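Local structure of Bd3459 (Bdellovibrio bacteriovorus, 5CEC) at residues A[87-92]-A[428-433]; A[120-125]-A[189-194]; A[245-250]-A[254-259]. The protein probably acts as a serine-type endopeptidase of the S13 penicillin-binding-protein family during predation, and is bound by the ankyrin-repeat immunity protein Bd3460. The protein carries 1 engineered substitution. All coordinates share one frame; numbering follows the deposited sequence.

Interaction 1 of 3, residues A[87-92]-A[428-433]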
loop_
_atom_site.group_PDB
_atom_site.type_symbol
_atom_site.label_atom_id
_atom_site.label_comp_id
_atom_site.label_asym_id
_atom_site.label_seq_id
_atom_site.Cartn_x
_atom_site.Cartn_y
_atom_site.Cartn_z
ATOM N N ASP A 87 -14.897 9.144 12.227
ATOM C CA ASP A 87 -15.550 10.254 11.552
ATOM C C ASP A 87 -14.876 11.587 11.823
ATOM O O ASP A 87 -15.360 12.643 11.386
ATOM C CB ASP A 87 -17.016 10.280 11.950
ATOM C CG ASP A 87 -17.746 9.008 11.541
ATOM O OD1 ASP A 87 -17.726 8.706 10.335
ATOM O OD2 ASP A 87 -18.347 8.326 12.410
ATOM N N TYR A 88 -13.739 11.564 12.521
ATOM C CA TYR A 88 -13.012 12.806 12.838
ATOM C C TYR A 88 -12.562 13.481 11.532
ATOM O O TYR A 88 -12.109 12.790 10.608
ATOM C CB TYR A 88 -11.772 12.483 13.676
ATOM C CG TYR A 88 -10.943 13.684 14.034
ATOM C CD1 TYR A 88 -11.305 14.513 15.083
ATOM C CD2 TYR A 88 -9.783 14.011 13.318
ATOM C CE1 TYR A 88 -10.557 15.617 15.421
ATOM C CE2 TYR A 88 -9.016 15.103 13.658
ATOM C CZ TYR A 88 -9.415 15.920 14.702
ATOM O OH TYR A 88 -8.660 17.019 15.051
ATOM N N ARG A 89 -12.638 14.809 11.482
ATOM C CA ARG A 89 -12.054 15.576 10.393
ATOM C C ARG A 89 -11.024 16.574 10.918
ATOM O O ARG A 89 -11.205 17.166 11.975
ATOM C CB ARG A 89 -13.153 16.300 9.625
ATOM C CG ARG A 89 -14.092 15.369 8.892
ATOM C CD ARG A 89 -15.325 16.080 8.399
ATOM N NE ARG A 89 -16.246 15.205 7.699
ATOM C CZ ARG A 89 -16.318 15.056 6.378
ATOM N NH1 ARG A 89 -15.438 15.621 5.562
ATOM N NH2 ARG A 89 -17.245 14.253 5.871
ATOM N N PHE A 90 -9.928 16.716 10.171
ATOM C CA PHE A 90 -8.902 17.681 10.467
ATOM C C PHE A 90 -9.405 19.008 9.931
ATOM O O PHE A 90 -9.631 19.153 8.728
ATOM C CB PHE A 90 -7.603 17.261 9.781
ATOM C CG PHE A 90 -7.023 16.002 10.380
ATOM C CD1 PHE A 90 -7.408 14.741 9.943
ATOM C CD2 PHE A 90 -6.110 16.085 11.421
ATOM C CE1 PHE A 90 -6.905 13.589 10.540
ATOM C CE2 PHE A 90 -5.611 14.932 12.033
ATOM C CZ PHE A 90 -5.997 13.685 11.577
ATOM N N LYS A 91 -9.560 19.974 10.831
ATOM C CA LYS A 91 -10.242 21.255 10.510
ATOM C C LYS A 91 -9.195 22.346 10.347
ATOM O O LYS A 91 -8.845 23.041 11.318
ATOM C CB LYS A 91 -11.266 21.580 11.594
ATOM C CG LYS A 91 -12.312 20.499 11.733
ATOM C CD LYS A 91 -13.211 20.748 12.935
ATOM C CE LYS A 91 -13.881 19.471 13.414
ATOM N NZ LYS A 91 -12.916 18.380 13.794
ATOM N N THR A 92 -8.652 22.472 9.134
ATOM C CA THR A 92 -7.670 23.525 8.833
ATOM C C THR A 92 -8.456 24.834 8.725
ATOM O O THR A 92 -9.497 24.885 8.064
ATOM C CB THR A 92 -6.940 23.213 7.516
ATOM O OG1 THR A 92 -6.297 21.940 7.636
ATOM C CG2 THR A 92 -5.899 24.263 7.190
ATOM N N PRO A 428 -8.442 13.231 -0.325
ATOM C CA PRO A 428 -8.157 13.958 0.905
ATOM C C PRO A 428 -9.299 14.829 1.389
ATOM O O PRO A 428 -9.251 15.321 2.508
ATOM C CB PRO A 428 -6.928 14.829 0.549
ATOM C CG PRO A 428 -6.324 14.160 -0.663
ATOM C CD PRO A 428 -7.517 13.619 -1.410
ATOM N N PHE A 429 -10.318 14.988 0.549
ATOM C CA PHE A 429 -11.471 15.853 0.793
ATOM C C PHE A 429 -12.721 15.108 0.336
ATOM O O PHE A 429 -12.628 14.146 -0.456
ATOM C CB PHE A 429 -11.307 17.198 0.054
ATOM C CG PHE A 429 -11.012 17.048 -1.412
ATOM C CD1 PHE A 429 -12.036 16.918 -2.335
ATOM C CD2 PHE A 429 -9.700 17.042 -1.875
ATOM C CE1 PHE A 429 -11.755 16.755 -3.660
ATOM C CE2 PHE A 429 -9.417 16.893 -3.219
ATOM C CZ PHE A 429 -10.454 16.748 -4.106
ATOM N N ASP A 430 -13.887 15.582 0.769
ATOM C CA ASP A 430 -15.156 15.059 0.265
ATOM C C ASP A 430 -16.145 16.211 0.125
ATOM O O ASP A 430 -15.749 17.363 0.199
ATOM C CB ASP A 430 -15.652 13.885 1.118
ATOM C CG ASP A 430 -16.203 14.313 2.472
ATOM O OD1 ASP A 430 -16.109 15.506 2.836
ATOM O OD2 ASP A 430 -16.762 13.442 3.186
ATOM N N LYS A 431 -17.426 15.894 -0.028
ATOM C CA LYS A 431 -18.462 16.922 -0.224
ATOM C C LYS A 431 -18.731 17.810 1.003
ATOM O O LYS A 431 -19.461 18.785 0.895
ATOM C CB LYS A 431 -19.747 16.282 -0.765
ATOM C CG LYS A 431 -20.545 15.490 0.264
ATOM C CD LYS A 431 -21.823 14.889 -0.322
ATOM C CE LYS A 431 -21.549 13.674 -1.190
ATOM N NZ LYS A 431 -22.790 13.149 -1.822
ATOM N N TYR A 432 -18.106 17.510 2.152
ATOM C CA TYR A 432 -18.185 18.400 3.327
ATOM C C TYR A 432 -16.933 19.224 3.555
ATOM O O TYR A 432 -16.836 19.948 4.540
ATOM C CB TYR A 432 -18.597 17.613 4.581
ATOM C CG TYR A 432 -19.949 16.967 4.413
ATOM C CD1 TYR A 432 -21.132 17.704 4.592
ATOM C CD2 TYR A 432 -20.057 15.634 4.026
ATOM C CE1 TYR A 432 -22.371 17.113 4.402
ATOM C CE2 TYR A 432 -21.298 15.033 3.860
ATOM C CZ TYR A 432 -22.442 15.783 4.030
ATOM O OH TYR A 432 -23.668 15.196 3.859
ATOM N N SER A 433 -15.988 19.151 2.604
ATOM C CA SER A 433 -14.721 19.852 2.723
ATOM C C SER A 433 -14.719 21.262 2.183
ATOM O O SER A 433 -13.739 21.975 2.357
ATOM C CB SER A 433 -13.613 19.066 2.011
ATOM O OG SER A 433 -13.430 17.776 2.598
#
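Arg89 carries this contact, reaching across to Asp430 on a chain that stays extended from CG to NE. Just ahead of that partner in 428-433, Phe429 turns away and stacks on Phe123 of helix 118-130. Asp430 then points toward the arginine, and the two side chains cross at about a right angle. The guanidinium bonds end-on: Arg89 NH1 lies 2.8 Å from Asp430 OD1, and Arg89 NH2 lies 2.8 Å from Asp430 OD2, where it meets the syn lone pair. The two planes are 43° apart, and NH1 meets OD1 from above the carboxylate plane. Asp430 CG sits between its own backbone N and carbonyl carbon (chi1 74°), which leaves OD1 within reach of the backbone two residues on. From the opposite face of the carboxylate, Tyr432 N donates to Asp430 OD1 at 2.9 Å, so this oxygen is held by two donors and the group should be kept from rotating. Arg89 NH1 has a second acceptor in Ser237 O. Tyr432 sets its CB over one face of the guanidinium, offset toward the rim, and Tyr432 CD2 is 3.6 Å from Arg89 NH2; the ring then leads off into solvent. With Ser433 the loop closes on itself: Ser433 OG accepts from Asp430 N at 2.9 Å and also bonds to Met236 O, while Ser433 N bonds to Asp430 O at 3.0 Å. The arrangement is an Asx turn at Asp430 within a type I beta turn, fastened by a bidentate Arg-Asp salt bridge close to the edge of the mixed sheet.

Interaction 2 of 3, residues A[120-125]-A[189-194]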
loop_
_atom_site.group_PDB
_atom_site.type_symbol
_atom_site.label_atom_id
_atom_site.label_comp_id
_atom_site.label_asym_id
_atom_site.label_seq_id
_atom_site.Cartn_x
_atom_site.Cartn_y
_atom_site.Cartn_z
ATOM N N MET A 120 -5.029 18.077 -1.900
ATOM C CA MET A 120 -5.735 19.000 -1.009
ATOM C C MET A 120 -5.465 20.469 -1.365
ATOM O O MET A 120 -6.348 21.317 -1.257
ATOM C CB MET A 120 -5.456 18.679 0.456
ATOM C CG MET A 120 -6.327 19.486 1.376
ATOM S SD MET A 120 -8.076 19.145 1.153
ATOM C CE MET A 120 -8.677 19.072 2.823
ATOM N N SER A 121 -4.249 20.753 -1.807
ATOM C CA SER A 121 -3.874 22.110 -2.208
ATOM C C SER A 121 -4.668 22.525 -3.437
ATOM O O SER A 121 -5.176 23.646 -3.494
ATOM C CB SER A 121 -2.371 22.225 -2.490
ATOM O OG SER A 121 -1.626 22.078 -1.299
ATOM N N TYR A 122 -4.776 21.623 -4.414
ATOM C CA TYR A 122 -5.597 21.899 -5.587
ATOM C C TYR A 122 -7.040 22.183 -5.217
ATOM O O TYR A 122 -7.657 23.095 -5.755
ATOM C CB TYR A 122 -5.568 20.726 -6.572
ATOM C CG TYR A 122 -4.270 20.471 -7.331
ATOM C CD1 TYR A 122 -3.182 21.357 -7.289
ATOM C CD2 TYR A 122 -4.145 19.326 -8.092
ATOM C CE1 TYR A 122 -2.016 21.101 -7.994
ATOM C CE2 TYR A 122 -2.992 19.060 -8.797
ATOM C CZ TYR A 122 -1.940 19.941 -8.756
ATOM O OH TYR A 122 -0.821 19.644 -9.472
ATOM N N PHE A 123 -7.581 21.397 -4.301
ATOM C CA PHE A 123 -8.947 21.638 -3.823
ATOM C C PHE A 123 -9.056 22.978 -3.118
ATOM O O PHE A 123 -10.003 23.735 -3.360
ATOM C CB PHE A 123 -9.411 20.507 -2.923
ATOM C CG PHE A 123 -10.834 20.657 -2.453
ATOM C CD1 PHE A 123 -11.914 20.521 -3.337
ATOM C CD2 PHE A 123 -11.104 20.993 -1.149
ATOM C CE1 PHE A 123 -13.218 20.697 -2.905
ATOM C CE2 PHE A 123 -12.415 21.167 -0.717
ATOM C CZ PHE A 123 -13.466 21.028 -1.596
ATOM N N LEU A 124 -8.091 23.290 -2.270
ATOM C CA LEU A 124 -8.122 24.578 -1.592
ATOM C C LEU A 124 -8.083 25.742 -2.591
ATOM O O LEU A 124 -8.803 26.731 -2.423
ATOM C CB LEU A 124 -6.991 24.705 -0.571
ATOM C CG LEU A 124 -6.815 26.064 0.117
ATOM C CD1 LEU A 124 -8.128 26.517 0.740
ATOM C CD2 LEU A 124 -5.703 26.033 1.126
ATOM N N ILE A 125 -7.221 25.625 -3.599
ATOM C CA ILE A 125 -7.120 26.682 -4.604
ATOM C C ILE A 125 -8.416 26.823 -5.387
ATOM O O ILE A 125 -8.879 27.961 -5.630
ATOM C CB ILE A 125 -5.885 26.499 -5.496
ATOM C CG1 ILE A 125 -4.619 26.687 -4.668
ATOM C CG2 ILE A 125 -5.891 27.481 -6.660
ATOM C CD1 ILE A 125 -3.378 26.109 -5.281
ATOM N N GLY A 189 -2.410 18.062 -16.021
ATOM C CA GLY A 189 -2.624 16.622 -16.014
ATOM C C GLY A 189 -3.032 16.134 -14.632
ATOM O O GLY A 189 -4.073 15.469 -14.479
ATOM N N TYR A 190 -2.258 16.496 -13.613
ATOM C CA TYR A 190 -2.609 16.063 -12.252
ATOM C C TYR A 190 -3.921 16.693 -11.801
ATOM O O TYR A 190 -4.708 16.041 -11.107
ATOM C CB TYR A 190 -1.530 16.393 -11.243
ATOM C CG TYR A 190 -0.360 15.485 -11.279
ATOM C CD1 TYR A 190 -0.383 14.257 -10.635
ATOM C CD2 TYR A 190 0.797 15.841 -11.965
ATOM C CE1 TYR A 190 0.712 13.424 -10.658
ATOM C CE2 TYR A 190 1.901 14.998 -12.005
ATOM C CZ TYR A 190 1.849 13.794 -11.352
ATOM O OH TYR A 190 2.925 12.951 -11.349
ATOM N N TYR A 191 -4.175 17.955 -12.169
ATOM C CA TYR A 191 -5.424 18.588 -11.757
ATOM C C TYR A 191 -6.628 17.903 -12.401
ATOM O O TYR A 191 -7.601 17.655 -11.713
ATOM C CB TYR A 191 -5.429 20.087 -12.066
ATOM C CG TYR A 191 -6.636 20.778 -11.490
ATOM C CD1 TYR A 191 -6.675 21.190 -10.164
ATOM C CD2 TYR A 191 -7.752 21.036 -12.281
ATOM C CE1 TYR A 191 -7.780 21.810 -9.630
ATOM C CE2 TYR A 191 -8.864 21.659 -11.762
ATOM C CZ TYR A 191 -8.879 22.050 -10.428
ATOM O OH TYR A 191 -9.978 22.678 -9.889
ATOM N N THR A 192 -6.578 17.594 -13.710
ATOM C CA THR A 192 -7.760 16.984 -14.347
ATOM C C THR A 192 -8.018 15.545 -13.830
ATOM O O THR A 192 -9.161 15.168 -13.626
ATOM C CB THR A 192 -7.754 17.079 -15.885
ATOM O OG1 THR A 192 -6.718 16.273 -16.391
ATOM C CG2 THR A 192 -7.569 18.543 -16.335
ATOM N N ILE A 193 -6.959 14.798 -13.510
ATOM C CA ILE A 193 -7.121 13.466 -12.903
ATOM C C ILE A 193 -7.868 13.620 -11.586
ATOM O O ILE A 193 -8.841 12.902 -11.335
ATOM C CB ILE A 193 -5.764 12.759 -12.710
ATOM C CG1 ILE A 193 -5.135 12.384 -14.066
ATOM C CG2 ILE A 193 -5.898 11.522 -11.802
ATOM C CD1 ILE A 193 -3.667 12.033 -13.973
ATOM N N LEU A 194 -7.459 14.600 -10.779
ATOM C CA LEU A 194 -8.115 14.799 -9.482
ATOM C C LEU A 194 -9.568 15.256 -9.668
ATOM O O LEU A 194 -10.463 14.776 -8.977
ATOM C CB LEU A 194 -7.371 15.841 -8.662
ATOM C CG LEU A 194 -7.981 16.157 -7.296
ATOM C CD1 LEU A 194 -7.950 14.919 -6.409
ATOM C CD2 LEU A 194 -7.264 17.349 -6.682
#
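Tyr122 of helix 118-130 puts its ring against helix 188-200, where it meets Tyr190, Tyr191 and Leu194. The segments 120-125 and 189-194 cross nearly at right angles, 82° between their directions, with their short axes 10.7 Å apart. The aromatic part is an offset edge-to-face pair: the edge of Tyr191 turns to the face of Tyr122, with the centroids 5.6 Å apart and the planes at 60°. The side chains run past each other in opposite directions, which brings Tyr191 CD1 to 3.8 Å from Tyr122 CD2. The Tyr122 ring lies almost in the plane of its own CA, CB and CG atoms (chi2 -8°), an unusual setting that presents a face to Tyr191. The apolar packing works instead at the rim of that ring. Leu194 CD2 comes in near the ring plane, 3.8 Å from Tyr122 CB, and Tyr190 CB sits toward the far end of the same ring, 3.9 Å from Tyr122 CE2, where it also packs beside the hydroxyl. As for polar groups, each buried hydroxyl finds its partner beyond the two segments. Tyr122 OH bonds to Arg118 NH1, one turn earlier in its own helix, and Tyr191 OH bonds to Ser206 O. Arg118 also makes a cation-pi contact with the Tyr190 ring, a further link between the two helices. Between the segments themselves, cohesion therefore rests on dispersion and ring electrostatics, with the tyrosine hydroxyls engaged elsewhere.

Interaction 3 of 3, residues A[245-250]-A[254-259]. With SO4 (sulfate ion), chain D.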
loop_
_atom_site.group_PDB
_atom_site.type_symbol
_atom_site.label_atom_id
_atom_site.label_comp_id
_atom_site.label_asym_id
_atom_site.label_seq_id
_atom_site.Cartn_x
_atom_site.Cartn_y
_atom_site.Cartn_z
ATOM N N LYS A 245 -8.151 4.612 5.003
ATOM C CA LYS A 245 -8.336 3.757 3.826
ATOM C C LYS A 245 -7.252 4.039 2.779
ATOM O O LYS A 245 -6.645 3.100 2.239
ATOM C CB LYS A 245 -9.720 3.972 3.210
ATOM C CG LYS A 245 -10.059 3.067 2.045
ATOM C CD LYS A 245 -10.485 1.689 2.454
ATOM C CE LYS A 245 -10.656 0.792 1.232
ATOM N NZ LYS A 245 -11.194 -0.557 1.546
ATOM N N ARG A 246 -7.022 5.323 2.486
ATOM C CA ARG A 246 -5.969 5.680 1.517
ATOM C C ARG A 246 -4.611 5.146 2.006
ATOM O O ARG A 246 -3.867 4.513 1.248
ATOM C CB ARG A 246 -5.919 7.174 1.324
ATOM C CG ARG A 246 -4.917 7.647 0.298
ATOM C CD ARG A 246 -5.173 7.090 -1.089
ATOM N NE ARG A 246 -4.468 7.859 -2.110
ATOM C CZ ARG A 246 -4.283 7.455 -3.361
ATOM N NH1 ARG A 246 -4.610 6.229 -3.769
ATOM N NH2 ARG A 246 -3.714 8.289 -4.197
ATOM N N MET A 247 -4.317 5.385 3.292
ATOM C CA MET A 247 -3.034 4.937 3.859
ATOM C C MET A 247 -2.848 3.434 3.711
ATOM O O MET A 247 -1.763 2.963 3.339
ATOM C CB MET A 247 -2.989 5.327 5.322
ATOM C CG MET A 247 -1.750 4.831 6.038
ATOM S SD MET A 247 -1.770 5.182 7.820
ATOM C CE MET A 247 -2.964 4.017 8.397
ATOM N N ASN A 248 -3.878 2.681 4.078
ATOM C CA ASN A 248 -3.789 1.228 4.094
ATOM C C ASN A 248 -3.956 0.594 2.709
ATOM O O ASN A 248 -3.604 -0.569 2.529
ATOM C CB ASN A 248 -4.756 0.642 5.115
ATOM C CG ASN A 248 -4.320 0.916 6.525
ATOM O OD1 ASN A 248 -3.109 0.937 6.803
ATOM N ND2 ASN A 248 -5.282 1.156 7.417
ATOM N N ASN A 249 -4.447 1.359 1.727
ATOM C CA ASN A 249 -4.460 0.877 0.343
ATOM C C ASN A 249 -3.036 0.987 -0.238
ATOM O O ASN A 249 -2.532 0.016 -0.838
ATOM C CB ASN A 249 -5.397 1.712 -0.549
ATOM C CG ASN A 249 -6.846 1.286 -0.503
ATOM O OD1 ASN A 249 -7.206 0.273 0.068
ATOM N ND2 ASN A 249 -7.700 2.105 -1.122
ATOM N N GLN A 250 -2.429 2.156 -0.037
ATOM C CA GLN A 250 -1.119 2.470 -0.628
ATOM C C GLN A 250 0.034 1.888 0.176
ATOM O O GLN A 250 1.110 1.707 -0.355
ATOM C CB GLN A 250 -0.916 3.977 -0.650
ATOM C CG GLN A 250 -1.859 4.765 -1.523
ATOM C CD GLN A 250 -1.397 6.181 -1.597
ATOM O OE1 GLN A 250 -1.219 6.855 -0.575
ATOM N NE2 GLN A 250 -1.192 6.663 -2.809
ATOM N N TYR A 254 4.053 8.286 4.835
ATOM C CA TYR A 254 3.876 9.672 5.253
ATOM C C TYR A 254 2.664 9.831 6.141
ATOM O O TYR A 254 2.735 10.481 7.230
ATOM C CB TYR A 254 3.775 10.638 4.035
ATOM C CG TYR A 254 3.500 12.062 4.421
ATOM C CD1 TYR A 254 4.527 12.957 4.714
ATOM C CD2 TYR A 254 2.192 12.529 4.548
ATOM C CE1 TYR A 254 4.272 14.256 5.094
ATOM C CE2 TYR A 254 1.943 13.840 4.917
ATOM C CZ TYR A 254 2.969 14.708 5.196
ATOM O OH TYR A 254 2.724 15.983 5.606
ATOM N N ILE A 255 1.546 9.251 5.699
ATOM C CA ILE A 255 0.328 9.364 6.497
ATOM C C ILE A 255 0.528 8.674 7.856
ATOM O O ILE A 255 0.163 9.210 8.910
ATOM C CB ILE A 255 -0.921 8.802 5.792
ATOM C CG1 ILE A 255 -1.166 9.503 4.444
ATOM C CG2 ILE A 255 -2.165 8.916 6.656
ATOM C CD1 ILE A 255 -2.241 8.853 3.593
ATOM N N ALA A 256 1.078 7.461 7.812
ATOM C CA ALA A 256 1.187 6.664 9.045
ATOM C C ALA A 256 2.115 7.357 10.049
ATOM O O ALA A 256 1.808 7.405 11.254
ATOM C CB ALA A 256 1.707 5.275 8.724
ATOM N N ASP A 257 3.267 7.819 9.582
ATOM C CA ASP A 257 4.243 8.426 10.483
ATOM C C ASP A 257 3.699 9.725 11.071
ATOM O O ASP A 257 3.876 9.997 12.249
ATOM C CB ASP A 257 5.601 8.628 9.785
ATOM C CG ASP A 257 6.317 7.331 9.547
ATOM O OD1 ASP A 257 6.247 6.449 10.436
ATOM O OD2 ASP A 257 6.993 7.206 8.515
ATOM N N ASN A 258 2.973 10.505 10.265
ATOM C CA ASN A 258 2.418 11.726 10.777
ATOM C C ASN A 258 1.275 11.509 11.758
ATOM O O ASN A 258 1.163 12.258 12.702
ATOM C CB ASN A 258 2.055 12.699 9.647
ATOM C CG ASN A 258 3.272 13.468 9.182
ATOM O OD1 ASN A 258 3.683 14.416 9.848
ATOM N ND2 ASN A 258 3.915 12.996 8.113
ATOM N N LEU A 259 0.443 10.497 11.519
ATOM C CA LEU A 259 -0.579 10.170 12.506
ATOM C C LEU A 259 0.094 9.813 13.839
ATOM O O LEU A 259 -0.338 10.263 14.887
ATOM C CB LEU A 259 -1.467 9.029 12.047
ATOM C CG LEU A 259 -2.538 9.381 11.019
ATOM C CD1 LEU A 259 -3.152 8.141 10.450
ATOM C CD2 LEU A 259 -3.611 10.306 11.603
HETATM S S SO4 D . -3.501 6.406 -7.443
HETATM O O1 SO4 D . -3.730 6.089 -8.872
HETATM O O2 SO4 D . -4.127 5.369 -6.585
HETATM O O3 SO4 D . -3.971 7.762 -7.076
HETATM O O4 SO4 D . -2.035 6.304 -7.189
#
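Two consecutive helices joined by a short turn beside the probable active site pack through Met247 on Ile255 and Ala256. Their segments 245-250 and 254-259 run at 129° to each other, the short axes 9.7 Å apart. Met247 stays extended until its last torsion (chi3 73°), carrying its sulfur over the second helix: Met247 SD lies 3.5 Å from Ala256 CA, and Leu259 CD1 is 4.2 Å from the same SD. Nearer the root of the side chain, Met247 CB rests 3.9 Å from Ile255 CG2. Lys73, in what looks like the SxxK motif, touches both Met247 and Ala256.

On the outer side, Arg246 bends at chi2 and faces a sulfate, probably from the crystallisation liquor. Arg246 NH1 gives a nearly straight bond (178°) to sulfate O2 at 3.0 Å, and Arg246 NH2 reaches sulfate O3 at 2.9 Å. Together with the salt bridge from Glu152 to Arg246 NE, these bonds should fix the guanidinium plane; Gln250 NE2 covers one of its faces. The turn holds Ser251, and this is probably the helix-turn-helix stretch that carries the SxN element in penicillin-recognising enzymes.

Along the chain, interactions 2 and 3 follow one another between the two halves of interaction 1, which brings residues far apart in sequence together. Interactions 1 and 2 have centres about 16 Å apart and touch: Pro428 packs on Met120 and Phe429 on Leu194, so the loop before strand 436-437 lies against both helices of interaction 2. Interaction 3, near the middle of the chain, is also about 16 Å from interaction 1 by centres; the 87-92 side alone reaches it, through Phe90 on Leu259. Interactions 2 and 3 do not touch, their centres being about 19 Å and their nearest atoms about 8 Å apart. The probable catalytic motifs thus lie on the interaction 3 side.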